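Local coordinates for protein uncharacterized CBS domain-containing proteins (Corynebacterium glutamicum, PDB 2P3H) that is an uncharacterised CBS-domain membrane protein, a putative hemolysin or transporter that may bind flavin adenine dinucleotide, represented here by its CorC_HlyC (transporter-associated) domain, at residues Glu60-Phe65 with Gln78-Ile83. Numbering follows the deposited sequence. Where two conformers were deposited one is given.
Sequences EIPLDF and QRILRI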
# COMPACT_ATOMS: atom_id res chain seq x y z
N GLU A 60 0.23 8.03 -1.50
CA GLU A 60 -0.16 7.29 -2.70
C GLU A 60 1.05 6.62 -3.36
O GLU A 60 2.05 7.25 -3.64
CB GLU A 60 -0.95 8.21 -3.65
CG GLU A 60 -2.35 8.60 -3.02
CD GLU A 60 -3.25 9.49 -3.88
OE1 GLU A 60 -2.86 9.82 -5.05
OE2 GLU A 60 -4.36 9.86 -3.37
N ILE A 61 0.96 5.31 -3.57
CA ILE A 61 2.08 4.51 -4.11
C ILE A 61 1.65 3.83 -5.42
O ILE A 61 0.63 3.11 -5.47
CB ILE A 61 2.56 3.43 -3.07
CG1 ILE A 61 2.90 4.16 -1.75
CG2 ILE A 61 3.71 2.56 -3.63
CD1 ILE A 61 3.65 3.40 -0.71
N PRO A 62 2.43 4.04 -6.48
CA PRO A 62 2.18 3.34 -7.76
C PRO A 62 2.45 1.85 -7.64
O PRO A 62 3.43 1.45 -6.99
CB PRO A 62 3.19 3.97 -8.72
CG PRO A 62 3.64 5.25 -8.05
CD PRO A 62 3.58 4.96 -6.57
N LEU A 63 1.59 1.07 -8.28
CA LEU A 63 1.66 -0.40 -8.26
C LEU A 63 2.41 -0.85 -9.52
O LEU A 63 2.43 -0.14 -10.53
CB LEU A 63 0.25 -0.96 -8.25
CG LEU A 63 -0.43 -0.56 -6.93
CD1 LEU A 63 -1.90 -0.82 -7.01
CD2 LEU A 63 0.22 -1.30 -5.79
N ASP A 64 3.07 -2.00 -9.44
CA ASP A 64 3.83 -2.48 -10.59
C ASP A 64 2.87 -2.87 -11.70
O ASP A 64 1.82 -3.47 -11.45
CB ASP A 64 4.65 -3.72 -10.22
CG ASP A 64 5.88 -3.38 -9.38
OD1 ASP A 64 6.12 -2.19 -9.03
OD2 ASP A 64 6.62 -4.33 -9.10
N PHE A 65 3.28 -2.57 -12.92
CA PHE A 65 2.62 -3.10 -14.11
C PHE A 65 2.89 -4.60 -14.19
O PHE A 65 3.85 -5.10 -13.62
CB PHE A 65 3.19 -2.42 -15.34
CG PHE A 65 2.81 -0.96 -15.48
CD1 PHE A 65 1.47 -0.59 -15.66
CD2 PHE A 65 3.80 0.02 -15.47
CE1 PHE A 65 1.12 0.77 -15.80
CE2 PHE A 65 3.47 1.37 -15.60
CZ PHE A 65 2.11 1.74 -15.77
N GLN A 78 -0.54 3.95 -14.77
CA GLN A 78 -0.26 3.30 -13.48
C GLN A 78 -1.50 3.15 -12.63
O GLN A 78 -2.27 4.10 -12.53
CB GLN A 78 0.62 4.22 -12.62
CG GLN A 78 2.06 4.28 -12.92
CD GLN A 78 2.80 5.32 -12.03
OE1 GLN A 78 2.25 6.37 -11.59
NE2 GLN A 78 4.10 5.07 -11.84
N ARG A 79 -1.67 2.00 -12.00
CA ARG A 79 -2.64 1.91 -10.91
C ARG A 79 -2.01 2.45 -9.63
O ARG A 79 -0.81 2.29 -9.40
CB ARG A 79 -3.11 0.48 -10.69
CG ARG A 79 -4.50 0.41 -10.09
CD ARG A 79 -5.60 0.55 -11.16
NE ARG A 79 -6.93 0.69 -10.55
CZ ARG A 79 -7.78 -0.30 -10.31
NH1 ARG A 79 -8.94 -0.03 -9.73
NH2 ARG A 79 -7.49 -1.55 -10.65
N ILE A 80 -2.82 3.10 -8.80
CA ILE A 80 -2.33 3.74 -7.57
C ILE A 80 -3.01 3.14 -6.36
O ILE A 80 -4.24 2.98 -6.37
CB ILE A 80 -2.60 5.26 -7.57
CG1 ILE A 80 -1.94 5.92 -8.79
CG2 ILE A 80 -2.08 5.94 -6.27
CD1 ILE A 80 -0.43 5.78 -8.81
N LEU A 81 -2.23 2.82 -5.33
CA LEU A 81 -2.74 2.43 -4.03
C LEU A 81 -2.70 3.66 -3.11
O LEU A 81 -1.62 4.20 -2.82
CB LEU A 81 -1.90 1.27 -3.46
CG LEU A 81 -2.34 0.73 -2.09
CD1 LEU A 81 -3.71 0.03 -2.23
CD2 LEU A 81 -1.31 -0.26 -1.56
N ARG A 82 -3.86 4.11 -2.66
CA ARG A 82 -3.90 5.18 -1.66
C ARG A 82 -3.95 4.57 -0.26
O ARG A 82 -4.79 3.67 -0.00
CB ARG A 82 -5.13 6.06 -1.87
CG ARG A 82 -5.30 7.13 -0.79
CD ARG A 82 -6.65 7.87 -1.00
NE ARG A 82 -6.54 8.75 -2.15
CZ ARG A 82 -7.58 9.22 -2.84
NH1 ARG A 82 -8.84 8.88 -2.51
NH2 ARG A 82 -7.37 10.04 -3.89
N ILE A 83 -3.02 5.00 0.60
CA ILE A 83 -2.94 4.52 1.98
C ILE A 83 -3.13 5.72 2.91
O ILE A 83 -2.46 6.74 2.76
CB ILE A 83 -1.58 3.83 2.28
CG1 ILE A 83 -1.35 2.73 1.25
CG2 ILE A 83 -1.52 3.30 3.74
CD1 ILE A 83 0.02 2.73 0.66
O HOH W 1 0.28 0.06 -12.37
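Glu60 and Arg82 face each other as a non-hydrogen-bonded pair where strand 58-62, outermost in the antiparallel sheet of this CorC_HlyC domain, runs beside strand 80-89. On the Glu60 side chain, CB rests 3.6 Å from Ile80 CG2, while CG packs on CB and CG of Arg82. A chi2 of -179° sets CD anti to CA, and CD lies near Arg82 NE; the two chains run side by side, pointing the same way. OE1 comes closest to Ile80 CG2, at 4.1 Å, and OE2 takes both bonds. Arg82 NE reaches Glu60 OE2 at 2.7 Å, and Arg82 NH2 meets the same OE2 at 3.1 Å in a more bent bond. Both nitrogens approach from one face of the carboxylate, whose plane is turned 32° from the guanidinium. Long, oppositely charged chains suit this partly exposed face, where Ile80 CD1 sits 3.7 Å from Pro62 CA and the Gln78 amide lies alongside the proline ring.

Between the Glu60-Arg82 and Pro62-Ile80 pairs, Ile61 and Leu81 exchange two nearly straight backbone bonds. Their buried side chains turn to the other face; Ile61 CD1 meets Ile83 CD1 at 3.9 Å, and helices 22-29 and 41-49 cover this layer. Proline suits position 62 because its N points away from strand 80-89, and no further strand of this chain needs an N-H there. Leu63 N then binds Arg79 O at 2.9 Å, and a water joins Leu63 O to Arg79 N, continuing the pairing past Pro62. Leu63, apolar as its buried place demands, points toward 78-83, CD2 lying 4.1 Å from Leu81 CB. Phe65 CZ packs against Gln78 N and CA. Backbone bonds thus fix the register between an apolar buried face and a mixed one, whose salt bridge is probably modest in strength given its partial exposure.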